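Local coordinates for diphosphomevalonate decarboxylase, putative (Trypanosoma brucei, PDB 2HKE), which probably catalyses the ATP-dependent decarboxylation of (R)-5-diphosphomevalonate to isopentenyl diphosphate in the mevalonate pathway to isoprenoids and sterols, at residues 315-329 / 347-361. The protein carries 1 engineered substitution. Residues are numbered along the deposited sequence; the frame is centred on the assembly and turned at random.
Sequences MEHFPTPFEKFFFGD and KLIDHPKKPFEMLLQ. With SO4 (sulfate ion), chain D.
Two parallel strands of a beta-alpha-beta unit meet where Phe325, Phe326 and Phe327 pair with Leu359, Leu360 and Gln361. Phe326 N donates to Leu359 O at 2.8 Å, and Gln361 N returns a bond to Phe326 O. On the face carrying Phe325 and Phe327, flat rings receive aliphatic carbons: Gln361 CB lies over the centre of the Phe327 ring, 3.5 Å from its centroid, while Leu359 CD2 touches one face of the Phe325 ring, offset toward its rim. Glutamine suits this place because its methylenes pack on the ring while its amide oxygen turns to backbone N-H. With Gln361 CG anti to its own N (chi1 171°) and a bend at chi2, Gln361 OE1 accepts Asp329 N at 3.0 Å, on a lone pair. Asp329 in turn N-caps helix 330-338, which lies in the crossover between the strands; 325-327 is an edge strand of the five-stranded mixed sheet in the C-terminal domain of this GHMP-type fold. Thr320 OG1 accepts Phe356 N (2.9 Å) and donates to Phe318 O. Phe318 CB sits over one face of the Phe356 ring; the two rings are nearly parallel but slid apart, barely overlapping. Farther off, His317 NE2 accepts Leu348 N in its ring plane (2.9 Å, nearly straight at 170°), while ND1 bonds Met313 O.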
loop_
_atom_site.group_PDB
_atom_site.type_symbol
_atom_site.label_atom_id
_atom_site.label_comp_id
_atom_site.label_asym_id
_atom_site.label_seq_id
_atom_site.Cartn_x
_atom_site.Cartn_y
_atom_site.Cartn_z
ATOM N N MET A 315 22.117 8.247 2.756
ATOM C CA MET A 315 23.169 7.432 3.413
ATOM C C MET A 315 24.144 8.237 4.240
ATOM O O MET A 315 24.810 7.689 5.113
ATOM C CB MET A 315 23.928 6.645 2.384
ATOM C CG MET A 315 23.088 5.553 1.697
ATOM S SD MET A 315 22.342 4.351 2.774
ATOM C CE MET A 315 20.703 5.000 3.146
ATOM N N GLU A 316 24.262 9.512 3.934
ATOM C CA GLU A 316 25.060 10.393 4.749
ATOM C C GLU A 316 24.438 10.599 6.124
ATOM O O GLU A 316 25.124 10.869 7.071
ATOM C CB GLU A 316 25.245 11.687 4.013
ATOM C CG GLU A 316 26.118 11.467 2.855
ATOM C CD GLU A 316 27.596 11.289 3.220
ATOM O OE1 GLU A 316 28.041 11.823 4.270
ATOM O OE2 GLU A 316 28.290 10.635 2.416
ATOM N N HIS A 317 23.120 10.481 6.207
ATOM C CA HIS A 317 22.386 10.783 7.431
ATOM C C HIS A 317 21.897 9.524 8.098
ATOM O O HIS A 317 21.749 9.461 9.337
ATOM C CB HIS A 317 21.194 11.695 7.075
ATOM C CG HIS A 317 21.603 13.007 6.483
ATOM N ND1 HIS A 317 21.908 13.168 5.158
ATOM C CD2 HIS A 317 21.771 14.214 7.049
ATOM C CE1 HIS A 317 22.243 14.420 4.926
ATOM N NE2 HIS A 317 22.182 15.073 6.068
ATOM N N PHE A 318 21.558 8.537 7.291
ATOM C CA PHE A 318 21.107 7.219 7.785
ATOM C C PHE A 318 21.938 6.117 7.123
ATOM O O PHE A 318 21.447 5.389 6.277
ATOM C CB PHE A 318 19.632 7.009 7.472
ATOM C CG PHE A 318 18.706 7.921 8.210
ATOM C CD1 PHE A 318 18.324 9.129 7.669
ATOM C CD2 PHE A 318 18.221 7.560 9.456
ATOM C CE1 PHE A 318 17.465 9.980 8.383
ATOM C CE2 PHE A 318 17.350 8.384 10.159
ATOM C CZ PHE A 318 16.974 9.595 9.608
ATOM N N PRO A 319 23.228 5.982 7.510
ATOM C CA PRO A 319 24.126 5.074 6.816
ATOM C C PRO A 319 23.653 3.669 6.969
ATOM O O PRO A 319 23.529 3.158 8.094
ATOM C CB PRO A 319 25.476 5.298 7.520
ATOM C CG PRO A 319 25.297 6.585 8.248
ATOM C CD PRO A 319 23.904 6.695 8.609
ATOM N N THR A 320 23.376 3.046 5.835
ATOM C CA THR A 320 22.752 1.751 5.782
ATOM C C THR A 320 23.576 0.826 4.868
ATOM O O THR A 320 23.840 1.160 3.711
ATOM C CB THR A 320 21.335 1.846 5.213
ATOM O OG1 THR A 320 20.578 2.818 5.970
ATOM C CG2 THR A 320 20.647 0.438 5.203
ATOM N N PRO A 321 23.931 -0.351 5.370
ATOM C CA PRO A 321 24.734 -1.256 4.526
ATOM C C PRO A 321 23.972 -1.734 3.277
ATOM O O PRO A 321 22.741 -1.908 3.324
ATOM C CB PRO A 321 25.082 -2.423 5.455
ATOM C CG PRO A 321 24.258 -2.280 6.673
ATOM C CD PRO A 321 23.620 -0.906 6.694
ATOM N N PHE A 322 24.691 -1.995 2.183
ATOM C CA PHE A 322 24.020 -2.386 0.919
ATOM C C PHE A 322 23.315 -3.708 1.018
ATOM O O PHE A 322 22.335 -3.970 0.291
ATOM C CB PHE A 322 24.977 -2.388 -0.265
ATOM C CG PHE A 322 25.424 -1.034 -0.651
ATOM C CD1 PHE A 322 24.532 -0.122 -1.132
ATOM C CD2 PHE A 322 26.758 -0.660 -0.538
ATOM C CE1 PHE A 322 24.939 1.156 -1.498
ATOM C CE2 PHE A 322 27.163 0.606 -0.902
ATOM C CZ PHE A 322 26.251 1.511 -1.378
ATOM N N GLU A 323 23.776 -4.537 1.939
ATOM C CA GLU A 323 23.091 -5.781 2.243
ATOM C C GLU A 323 21.608 -5.577 2.631
ATOM O O GLU A 323 20.810 -6.506 2.549
ATOM C CB GLU A 323 23.822 -6.476 3.370
ATOM C CG GLU A 323 25.230 -7.026 2.979
ATOM C CD GLU A 323 26.350 -5.971 2.798
ATOM O OE1 GLU A 323 26.214 -4.790 3.198
ATOM O OE2 GLU A 323 27.397 -6.355 2.212
ATOM N N LYS A 324 21.262 -4.376 3.090
ATOM C CA LYS A 324 19.896 -4.053 3.524
ATOM C C LYS A 324 19.108 -3.245 2.453
ATOM O O LYS A 324 17.996 -2.778 2.722
ATOM C CB LYS A 324 19.912 -3.269 4.834
ATOM C CG LYS A 324 20.392 -4.039 6.085
ATOM C CD LYS A 324 19.418 -5.152 6.471
ATOM C CE LYS A 324 19.390 -5.469 7.995
ATOM N NZ LYS A 324 18.334 -4.672 8.799
ATOM N N PHE A 325 19.715 -3.082 1.298
ATOM C CA PHE A 325 19.055 -2.519 0.115
ATOM C C PHE A 325 18.361 -3.638 -0.642
ATOM O O PHE A 325 18.975 -4.676 -0.930
ATOM C CB PHE A 325 20.069 -1.914 -0.829
ATOM C CG PHE A 325 20.534 -0.558 -0.496
ATOM C CD1 PHE A 325 20.875 -0.217 0.794
ATOM C CD2 PHE A 325 20.727 0.368 -1.485
ATOM C CE1 PHE A 325 21.367 0.988 1.087
ATOM C CE2 PHE A 325 21.207 1.613 -1.197
ATOM C CZ PHE A 325 21.514 1.925 0.108
ATOM N N PHE A 326 17.106 -3.426 -1.008
ATOM C CA PHE A 326 16.366 -4.366 -1.801
ATOM C C PHE A 326 15.837 -3.623 -3.028
ATOM O O PHE A 326 14.765 -3.035 -2.983
ATOM C CB PHE A 326 15.259 -4.973 -0.961
ATOM C CG PHE A 326 15.764 -5.868 0.100
ATOM C CD1 PHE A 326 16.069 -5.375 1.340
ATOM C CD2 PHE A 326 16.020 -7.205 -0.153
ATOM C CE1 PHE A 326 16.598 -6.234 2.338
ATOM C CE2 PHE A 326 16.560 -8.055 0.864
ATOM C CZ PHE A 326 16.837 -7.560 2.070
ATOM N N PHE A 327 16.625 -3.587 -4.089
ATOM C CA PHE A 327 16.296 -2.804 -5.264
ATOM C C PHE A 327 15.757 -3.722 -6.362
ATOM O O PHE A 327 16.404 -4.673 -6.722
ATOM C CB PHE A 327 17.525 -2.062 -5.789
ATOM C CG PHE A 327 17.743 -0.672 -5.176
ATOM C CD1 PHE A 327 17.617 -0.480 -3.819
ATOM C CD2 PHE A 327 18.063 0.408 -5.978
ATOM C CE1 PHE A 327 17.821 0.775 -3.276
ATOM C CE2 PHE A 327 18.305 1.652 -5.434
ATOM C CZ PHE A 327 18.180 1.826 -4.100
ATOM N N GLY A 328 14.581 -3.429 -6.878
ATOM C CA GLY A 328 14.065 -4.129 -8.064
ATOM C C GLY A 328 14.979 -3.886 -9.268
ATOM O O GLY A 328 15.102 -4.747 -10.148
ATOM N N ASP A 329 15.602 -2.702 -9.322
ATOM C CA ASP A 329 16.413 -2.268 -10.469
ATOM C C ASP A 329 17.918 -2.334 -10.135
ATOM O O ASP A 329 18.489 -1.451 -9.521
ATOM C CB ASP A 329 15.922 -0.848 -10.851
ATOM C CG ASP A 329 16.487 -0.305 -12.121
ATOM O OD1 ASP A 329 17.574 -0.724 -12.598
ATOM O OD2 ASP A 329 15.819 0.629 -12.679
ATOM N N LYS A 347 25.164 16.807 6.090
ATOM C CA LYS A 347 24.758 17.549 7.264
ATOM C C LYS A 347 23.614 18.518 6.947
ATOM O O LYS A 347 23.703 19.725 7.206
ATOM C CB LYS A 347 25.989 18.255 7.896
ATOM C CG LYS A 347 27.028 17.268 8.460
ATOM C CD LYS A 347 26.555 16.616 9.803
ATOM C CE LYS A 347 27.502 15.444 10.301
ATOM N NZ LYS A 347 27.840 14.373 9.271
ATOM N N LEU A 348 22.526 17.980 6.411
ATOM C CA LEU A 348 21.371 18.808 6.084
ATOM C C LEU A 348 20.452 18.977 7.289
ATOM O O LEU A 348 19.637 19.862 7.309
ATOM C CB LEU A 348 20.594 18.203 4.912
ATOM C CG LEU A 348 21.328 18.146 3.570
ATOM C CD1 LEU A 348 20.496 17.404 2.535
ATOM C CD2 LEU A 348 21.673 19.545 3.085
ATOM N N ILE A 349 20.498 17.995 8.186
ATOM C CA ILE A 349 19.756 17.996 9.445
ATOM C C ILE A 349 20.686 17.587 10.566
ATOM O O ILE A 349 21.747 17.032 10.322
ATOM C CB ILE A 349 18.526 17.041 9.446
ATOM C CG1 ILE A 349 18.935 15.578 9.274
ATOM C CG2 ILE A 349 17.515 17.512 8.375
ATOM C CD1 ILE A 349 17.808 14.564 9.573
ATOM N N ASP A 350 20.221 17.831 11.784
ATOM C CA ASP A 350 20.835 17.367 13.000
ATOM C C ASP A 350 20.000 16.201 13.531
ATOM O O ASP A 350 18.888 16.416 14.011
ATOM C CB ASP A 350 20.802 18.529 14.035
ATOM C CG ASP A 350 21.428 18.164 15.367
ATOM O OD1 ASP A 350 22.113 17.099 15.477
ATOM O OD2 ASP A 350 21.235 18.979 16.321
ATOM N N HIS A 351 20.525 14.980 13.427
ATOM C CA HIS A 351 19.837 13.796 13.930
ATOM C C HIS A 351 20.876 12.702 14.096
ATOM O O HIS A 351 21.813 12.601 13.272
ATOM C CB HIS A 351 18.729 13.333 12.952
ATOM C CG HIS A 351 17.873 12.229 13.481
ATOM N ND1 HIS A 351 16.888 12.455 14.416
ATOM C CD2 HIS A 351 17.795 10.908 13.167
ATOM C CE1 HIS A 351 16.267 11.317 14.686
ATOM N NE2 HIS A 351 16.792 10.364 13.938
ATOM N N PRO A 352 20.750 11.869 15.137
ATOM C CA PRO A 352 21.681 10.748 15.260
ATOM C C PRO A 352 21.746 9.810 14.045
ATOM O O PRO A 352 20.685 9.410 13.511
ATOM C CB PRO A 352 21.121 9.970 16.445
ATOM C CG PRO A 352 20.431 10.997 17.225
ATOM C CD PRO A 352 19.785 11.890 16.253
ATOM N N LYS A 353 22.959 9.467 13.619
ATOM C CA LYS A 353 23.109 8.543 12.489
ATOM C C LYS A 353 22.771 7.123 12.919
ATOM O O LYS A 353 23.249 6.602 13.952
ATOM C CB LYS A 353 24.500 8.612 11.885
ATOM C CG LYS A 353 24.829 9.969 11.278
ATOM C CD LYS A 353 26.198 9.936 10.663
ATOM C CE LYS A 353 26.576 11.259 10.128
ATOM N NZ LYS A 353 27.825 11.148 9.336
ATOM N N LYS A 354 21.930 6.486 12.113
ATOM C CA LYS A 354 21.595 5.081 12.284
ATOM C C LYS A 354 21.154 4.524 10.941
ATOM O O LYS A 354 20.730 5.268 10.069
ATOM C CB LYS A 354 20.498 4.899 13.322
ATOM C CG LYS A 354 19.153 5.537 12.874
ATOM C CD LYS A 354 18.124 5.549 13.940
ATOM C CE LYS A 354 18.342 6.653 14.952
ATOM N NZ LYS A 354 17.282 6.444 15.977
ATOM N N PRO A 355 21.268 3.214 10.760
ATOM C CA PRO A 355 20.804 2.643 9.501
ATOM C C PRO A 355 19.277 2.579 9.439
ATOM O O PRO A 355 18.593 2.477 10.471
ATOM C CB PRO A 355 21.346 1.211 9.544
ATOM C CG PRO A 355 21.500 0.916 10.988
ATOM C CD PRO A 355 21.821 2.200 11.671
ATOM N N PHE A 356 18.731 2.631 8.225
ATOM C CA PHE A 356 17.376 2.104 8.016
ATOM C C PHE A 356 17.374 0.616 8.320
ATOM O O PHE A 356 18.423 -0.072 8.232
ATOM C CB PHE A 356 16.910 2.306 6.568
ATOM C CG PHE A 356 16.941 3.736 6.095
ATOM C CD1 PHE A 356 16.434 4.773 6.879
ATOM C CD2 PHE A 356 17.404 4.034 4.811
ATOM C CE1 PHE A 356 16.450 6.084 6.434
ATOM C CE2 PHE A 356 17.433 5.402 4.370
ATOM C CZ PHE A 356 16.923 6.384 5.178
ATOM N N GLU A 357 16.197 0.085 8.620
ATOM C CA GLU A 357 16.058 -1.354 8.761
ATOM C C GLU A 357 16.276 -1.982 7.380
ATOM O O GLU A 357 16.837 -3.054 7.258
ATOM C CB GLU A 357 14.704 -1.709 9.316
ATOM C CG GLU A 357 14.397 -1.122 10.650
ATOM C CD GLU A 357 15.462 -1.516 11.679
ATOM O OE1 GLU A 357 15.488 -2.717 12.054
ATOM O OE2 GLU A 357 16.281 -0.640 12.046
ATOM N N MET A 358 15.828 -1.287 6.338
ATOM C CA MET A 358 16.063 -1.703 4.974
ATOM C C MET A 358 15.641 -0.560 4.096
ATOM O O MET A 358 14.941 0.339 4.543
ATOM C CB MET A 358 15.250 -2.946 4.600
ATOM C CG MET A 358 13.904 -2.685 4.007
ATOM S SD MET A 358 13.153 -4.238 3.449
ATOM C CE MET A 358 12.992 -4.803 5.081
ATOM N N LEU A 359 16.087 -0.602 2.861
ATOM C CA LEU A 359 15.690 0.375 1.846
ATOM C C LEU A 359 15.242 -0.347 0.596
ATOM O O LEU A 359 16.055 -1.011 -0.054
ATOM C CB LEU A 359 16.848 1.298 1.490
ATOM C CG LEU A 359 16.558 2.380 0.456
ATOM C CD1 LEU A 359 15.501 3.353 0.979
ATOM C CD2 LEU A 359 17.827 3.131 0.088
ATOM N N LEU A 360 13.951 -0.215 0.291
ATOM C CA LEU A 360 13.308 -0.912 -0.822
ATOM C C LEU A 360 13.256 0.049 -1.973
ATOM O O LEU A 360 13.043 1.210 -1.735
ATOM C CB LEU A 360 11.878 -1.265 -0.433
ATOM C CG LEU A 360 10.971 -1.963 -1.423
ATOM C CD1 LEU A 360 11.607 -3.294 -1.984
ATOM C CD2 LEU A 360 9.637 -2.212 -0.767
ATOM N N GLN A 361 13.514 -0.410 -3.192
ATOM C CA GLN A 361 13.230 0.400 -4.379
ATOM C C GLN A 361 12.348 -0.376 -5.320
ATOM O O GLN A 361 12.528 -1.566 -5.491
ATOM C CB GLN A 361 14.521 0.896 -5.044
ATOM C CG GLN A 361 14.350 1.581 -6.428
ATOM C CD GLN A 361 14.239 0.604 -7.570
ATOM O OE1 GLN A 361 14.818 -0.469 -7.520
ATOM N NE2 GLN A 361 13.508 0.988 -8.639
HETATM S S SO4 D . 17.430 20.347 11.963
HETATM O O1 SO4 D . 17.095 21.113 13.155
HETATM O O2 SO4 D . 18.624 20.900 11.361
HETATM O O3 SO4 D . 17.637 18.952 12.366
HETATM O O4 SO4 D . 16.291 20.434 11.059
HETATM O O HOH W 1 25.388 13.942 7.787
HETATM O O HOH W 2 27.840 13.591 6.307
HETATM O O HOH W 3 21.721 11.971 10.482
HETATM O O HOH W 4 19.713 -2.039 9.610
HETATM O O HOH W 5 13.254 0.857 -11.765
#